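PDB 2WJI: Fe(2+) transporter FeoB from Methanocaldococcus jannaschii, which probably drives ferrous iron transport across the cell membrane in a GTP-dependent way, this chain being its N-terminal nucleotide-binding G domain. Local coordinates for residues V60-L63 against D69-I72; T18-L23 against F52-L57. All coordinates share one frame; numbering follows the deposited sequence.

Contact 1 and contact 2 follow one another along the chain, joined by the turn that carries Pro58 and Gly59. Strand 50-56 packs on the nucleotide-binding helix 16-24 in contact 2; the chain then leaves the sheet, and its loop folds against the start of helix 68-80 in contact 1. Their centres lie about 18 Å apart, and beyond adjoining in sequence their segments do not touch. Contact 2 holds the nucleotide directly, through Thr18, and places the Asp56 side chain about 5 Å from the bound magnesium. Contact 1 stands further back: the Asp69 side chain is about 8 Å from the nucleotide and about 10 Å from the magnesium.

Contact 1: residues V60-L63 against D69-I72; sequences VYSL and DEII
Glu70 OE1, lying beside Ser62, accepts a hydrogen bond from a water at 2.5 Å, and that water in turn accepts from Tyr61 N at 2.8 Å. The bridge ties the loop behind the Asp56-Gly59 segment, a predicted GTP-binding element, to the first turn of helix 68-80; in a P-loop G domain this place in the fold probably corresponds to switch II. With CG beside the backbone N (chi1 -64°) and the chain extended beyond it (chi2 -172°), the carboxylate of Glu70 is carried out to residues 61 and 62. The second oxygen, Glu70 OE2, is hydrogen-bonded to Thr64 OG1, so each carboxylate oxygen has its own polar partner.

Ser62 meets the same group differently. Its carbonyl oxygen sits almost directly above the carboxylate carbon, Ser62 O to Glu70 CD being 3.4 Å, while the hydroxyl OG stands 3.6 Å from both OE1 and OE2 of Glu70. No hydrogen bond is formed at either place; the carbonyl and the hydroxyl simply pack on the carboxylate. With an alanine here in place of Glu70, the water would probably lose its acceptor and Thr64 OG1 its carboxylate partner, and Ser62 and Val60 would lose the chain they pack on.

Nearer the helix backbone, the contact turns apolar. The side chains of Val60 and Glu70 cross at a slant, and Val60 is also held by backbone hydrogen bonding to Gly10 of the P-loop. Its CG1 methyl rests 3.7 Å from Glu70 CG and 3.8 Å from Asp69 O.

Contact 2: residues T18-L23 against F52-L57; sequences TIFNAL and FKVVDL. With GNP (phosphoaminophosphonic acid-guanylate ester), chain C.
Phe20 and Val54 meet through ring carbon CD1 and methyl CG1, 3.7 Å apart, their side chains sliding past each other in opposite directions. With Phe20 CG anti to the backbone N (chi1 -178°) the ring extends from helix 16-24 toward the strand, where Val54 CG1, also anti to its own N, meets it. The ring also turns an edge to the strand backbone: Val54 O lies in the ring plane, 3.6 Å from Phe20 CE1, an approach suited to the weakly positive rim of the ring.

Two residues further along the strand, on the same helix-facing side, Asp56 supplies the next part of the surface. Its CB is 4.0 Å from Phe20 CD1, while OD2 of Asp56 comes to 3.9 Å from Phe20 CB; ring and carboxylate planes are 20° apart, although the two side chains cross on a slant. Within the P-loop G-domain fold, the packing thus joins the helix after the Walker A loop to the strand that ends in the aspartate of the predicted DxxG motif. Leu8 of the neighbouring strand 3-9 touches both Phe20 and Val54, and the Asp56 side chain lies beside that of Lys16 of the P-loop.

At the start of the helix segment, Thr18 grips the alpha-phosphate of the nucleotide analogue twice. Thr18 N donates to GNP O1A at 3.0 Å along a fairly straight line (161°), and Thr18 OG1 donates to the same GNP O1A at 2.8 Å. Its methyl, Thr18 CG2, lies 4.0 Å from GNP N7 of the guanine.

Contact 1: residues V60-L63 against D69-I72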
# COMPACT_ATOMS: atom_id res chain seq x y z
N VAL A 60 -8.69 6.25 -3.23
CA VAL A 60 -8.94 6.86 -4.53
C VAL A 60 -8.93 5.79 -5.62
O VAL A 60 -8.29 4.75 -5.47
CB VAL A 60 -7.90 7.94 -4.86
CG1 VAL A 60 -8.07 9.15 -3.93
CG2 VAL A 60 -6.48 7.38 -4.75
N TYR A 61 -9.66 6.05 -6.70
CA TYR A 61 -9.67 5.14 -7.85
C TYR A 61 -8.69 5.59 -8.93
O TYR A 61 -8.29 4.81 -9.80
CB TYR A 61 -11.07 5.03 -8.45
CG TYR A 61 -12.05 4.24 -7.63
CD1 TYR A 61 -11.92 2.86 -7.50
CD2 TYR A 61 -13.11 4.87 -6.99
CE1 TYR A 61 -12.83 2.13 -6.75
CE2 TYR A 61 -14.02 4.15 -6.24
CZ TYR A 61 -13.87 2.78 -6.12
OH TYR A 61 -14.79 2.07 -5.37
N SER A 62 -8.31 6.87 -8.87
CA SER A 62 -7.37 7.45 -9.81
C SER A 62 -6.80 8.75 -9.25
O SER A 62 -7.19 9.17 -8.16
CB SER A 62 -8.05 7.72 -11.15
OG SER A 62 -9.20 8.52 -10.96
N LEU A 63 -5.90 9.38 -9.99
CA LEU A 63 -5.29 10.63 -9.53
C LEU A 63 -5.55 11.82 -10.46
O LEU A 63 -4.68 12.68 -10.66
CB LEU A 63 -3.80 10.45 -9.28
CG LEU A 63 -3.51 9.52 -8.10
CD1 LEU A 63 -2.03 9.22 -7.96
CD2 LEU A 63 -4.06 10.11 -6.81
N ASP A 69 -10.49 14.03 -2.13
CA ASP A 69 -9.56 12.96 -1.81
C ASP A 69 -8.50 12.77 -2.90
O ASP A 69 -7.32 12.62 -2.60
CB ASP A 69 -10.31 11.66 -1.54
CG ASP A 69 -11.01 11.66 -0.19
OD1 ASP A 69 -10.57 12.41 0.71
OD2 ASP A 69 -12.00 10.91 -0.03
N GLU A 70 -8.91 12.81 -4.16
CA GLU A 70 -7.95 12.63 -5.24
C GLU A 70 -6.92 13.78 -5.27
O GLU A 70 -5.73 13.55 -5.50
CB GLU A 70 -8.64 12.47 -6.60
CG GLU A 70 -9.51 11.22 -6.70
CD GLU A 70 -10.05 10.98 -8.11
OE1 GLU A 70 -10.98 10.16 -8.25
OE2 GLU A 70 -9.54 11.60 -9.06
N ILE A 71 -7.38 15.00 -5.00
CA ILE A 71 -6.47 16.15 -4.93
C ILE A 71 -5.51 16.02 -3.76
O ILE A 71 -4.33 16.33 -3.88
CB ILE A 71 -7.24 17.49 -4.78
CG1 ILE A 71 -8.35 17.59 -5.82
CG2 ILE A 71 -6.28 18.67 -4.89
CD1 ILE A 71 -7.85 17.72 -7.23
N ILE A 72 -6.02 15.56 -2.62
CA ILE A 72 -5.19 15.37 -1.43
C ILE A 72 -4.11 14.31 -1.66
O ILE A 72 -2.95 14.51 -1.31
CB ILE A 72 -6.04 14.99 -0.20
CG1 ILE A 72 -7.01 16.12 0.16
CG2 ILE A 72 -5.13 14.64 0.98
CD1 ILE A 72 -7.80 15.86 1.42
O HOH W 1 -11.37 8.22 -6.70

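Contact 2: residues T18-L23 against F52-L57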
# COMPACT_ATOMS: atom_id res chain seq x y z
N THR A 18 -6.65 -1.65 7.69
CA THR A 18 -6.27 -2.96 8.24
C THR A 18 -4.75 -3.12 8.21
O THR A 18 -4.14 -3.55 9.20
CB THR A 18 -6.93 -4.11 7.45
OG1 THR A 18 -8.36 -3.99 7.51
CG2 THR A 18 -6.53 -5.47 8.02
N ILE A 19 -4.15 -2.76 7.09
CA ILE A 19 -2.70 -2.83 6.96
C ILE A 19 -2.00 -1.76 7.80
O ILE A 19 -0.99 -2.05 8.44
CB ILE A 19 -2.27 -2.77 5.48
CG1 ILE A 19 -2.61 -4.10 4.81
CG2 ILE A 19 -0.78 -2.43 5.35
CD1 ILE A 19 -2.67 -4.06 3.30
N PHE A 20 -2.55 -0.55 7.84
CA PHE A 20 -2.00 0.51 8.68
C PHE A 20 -1.95 0.08 10.15
O PHE A 20 -0.89 0.19 10.78
CB PHE A 20 -2.80 1.81 8.51
CG PHE A 20 -2.26 2.96 9.31
CD1 PHE A 20 -1.24 3.76 8.80
CD2 PHE A 20 -2.77 3.26 10.56
CE1 PHE A 20 -0.75 4.83 9.53
CE2 PHE A 20 -2.28 4.33 11.29
CZ PHE A 20 -1.27 5.12 10.78
N ASN A 21 -3.06 -0.40 10.70
CA ASN A 21 -3.06 -0.93 12.07
C ASN A 21 -2.05 -2.05 12.27
O ASN A 21 -1.32 -2.07 13.25
CB ASN A 21 -4.45 -1.45 12.48
CG ASN A 21 -4.37 -2.45 13.65
OD1 ASN A 21 -4.46 -3.67 13.45
ND2 ASN A 21 -4.18 -1.94 14.86
N ALA A 22 -2.03 -2.99 11.34
CA ALA A 22 -1.13 -4.13 11.42
C ALA A 22 0.35 -3.72 11.46
O ALA A 22 1.14 -4.31 12.19
CB ALA A 22 -1.38 -5.10 10.26
N LEU A 23 0.71 -2.71 10.67
CA LEU A 23 2.10 -2.26 10.59
C LEU A 23 2.51 -1.44 11.81
O LEU A 23 3.60 -1.61 12.34
CB LEU A 23 2.32 -1.40 9.34
CG LEU A 23 2.40 -2.09 7.97
CD1 LEU A 23 2.26 -1.05 6.86
CD2 LEU A 23 3.69 -2.89 7.83
N PHE A 52 10.24 3.69 10.09
CA PHE A 52 9.40 3.92 8.93
C PHE A 52 8.13 4.64 9.34
O PHE A 52 7.28 4.07 10.02
CB PHE A 52 9.10 2.58 8.23
CG PHE A 52 10.34 1.86 7.76
CD1 PHE A 52 10.72 1.92 6.42
CD2 PHE A 52 11.14 1.16 8.65
CE1 PHE A 52 11.87 1.27 5.99
CE2 PHE A 52 12.30 0.51 8.22
CZ PHE A 52 12.66 0.57 6.88
N LYS A 53 8.02 5.90 8.95
CA LYS A 53 6.85 6.71 9.23
C LYS A 53 5.80 6.46 8.15
O LYS A 53 6.08 6.57 6.95
CB LYS A 53 7.22 8.20 9.31
CG LYS A 53 8.26 8.51 10.38
CD LYS A 53 8.86 9.91 10.19
CE LYS A 53 9.98 10.17 11.19
NZ LYS A 53 10.56 11.53 11.03
N VAL A 54 4.59 6.12 8.57
CA VAL A 54 3.54 5.70 7.65
C VAL A 54 2.38 6.69 7.64
O VAL A 54 1.90 7.11 8.69
CB VAL A 54 3.02 4.30 8.00
CG1 VAL A 54 2.01 3.83 6.95
CG2 VAL A 54 4.17 3.30 8.14
N VAL A 55 1.95 7.06 6.44
CA VAL A 55 0.75 7.86 6.27
C VAL A 55 -0.26 7.12 5.39
O VAL A 55 0.11 6.58 4.34
CB VAL A 55 1.06 9.25 5.67
CG1 VAL A 55 1.67 9.11 4.30
CG2 VAL A 55 -0.20 10.10 5.60
N ASP A 56 -1.51 7.10 5.84
CA ASP A 56 -2.58 6.40 5.15
C ASP A 56 -3.36 7.45 4.36
O ASP A 56 -4.05 8.28 4.95
CB ASP A 56 -3.48 5.72 6.18
CG ASP A 56 -4.43 4.69 5.57
OD1 ASP A 56 -4.42 4.52 4.33
OD2 ASP A 56 -5.17 4.03 6.33
N LEU A 57 -3.23 7.41 3.04
CA LEU A 57 -3.89 8.39 2.17
C LEU A 57 -5.32 7.97 1.87
O LEU A 57 -5.64 6.76 1.86
CB LEU A 57 -3.10 8.59 0.87
CG LEU A 57 -1.69 9.16 1.00
CD1 LEU A 57 -0.93 9.07 -0.33
CD2 LEU A 57 -1.71 10.60 1.50
PG GNP C . -11.39 2.94 2.95
O1G GNP C . -10.52 3.74 3.87
O2G GNP C . -11.14 3.22 1.48
O3G GNP C . -12.78 3.33 3.42
N3B GNP C . -11.21 1.37 3.22
PB GNP C . -9.86 0.59 3.56
O1B GNP C . -9.01 0.51 2.36
O2B GNP C . -9.25 1.22 4.73
O3A GNP C . -10.22 -0.86 3.94
PA GNP C . -10.29 -1.47 5.36
O1A GNP C . -8.91 -1.84 5.79
O2A GNP C . -11.07 -0.63 6.30
O5' GNP C . -11.07 -2.82 5.18
C5' GNP C . -12.08 -2.91 4.19
C4' GNP C . -12.78 -4.25 4.28
O4' GNP C . -11.95 -5.30 3.70
C3' GNP C . -13.09 -4.71 5.71
O3' GNP C . -14.30 -5.45 5.71
C2' GNP C . -11.92 -5.62 6.02
O2' GNP C . -12.25 -6.60 6.98
C1' GNP C . -11.72 -6.29 4.67
N9 GNP C . -10.37 -6.82 4.54
C8 GNP C . -9.19 -6.16 4.81
N7 GNP C . -8.14 -6.91 4.61
C5 GNP C . -8.65 -8.14 4.20
C6 GNP C . -7.99 -9.34 3.84
O6 GNP C . -6.77 -9.57 3.82
N1 GNP C . -8.89 -10.35 3.48
C2 GNP C . -10.26 -10.21 3.46
N2 GNP C . -10.96 -11.30 3.09
N3 GNP C . -10.89 -9.09 3.79
C4 GNP C . -10.03 -8.10 4.15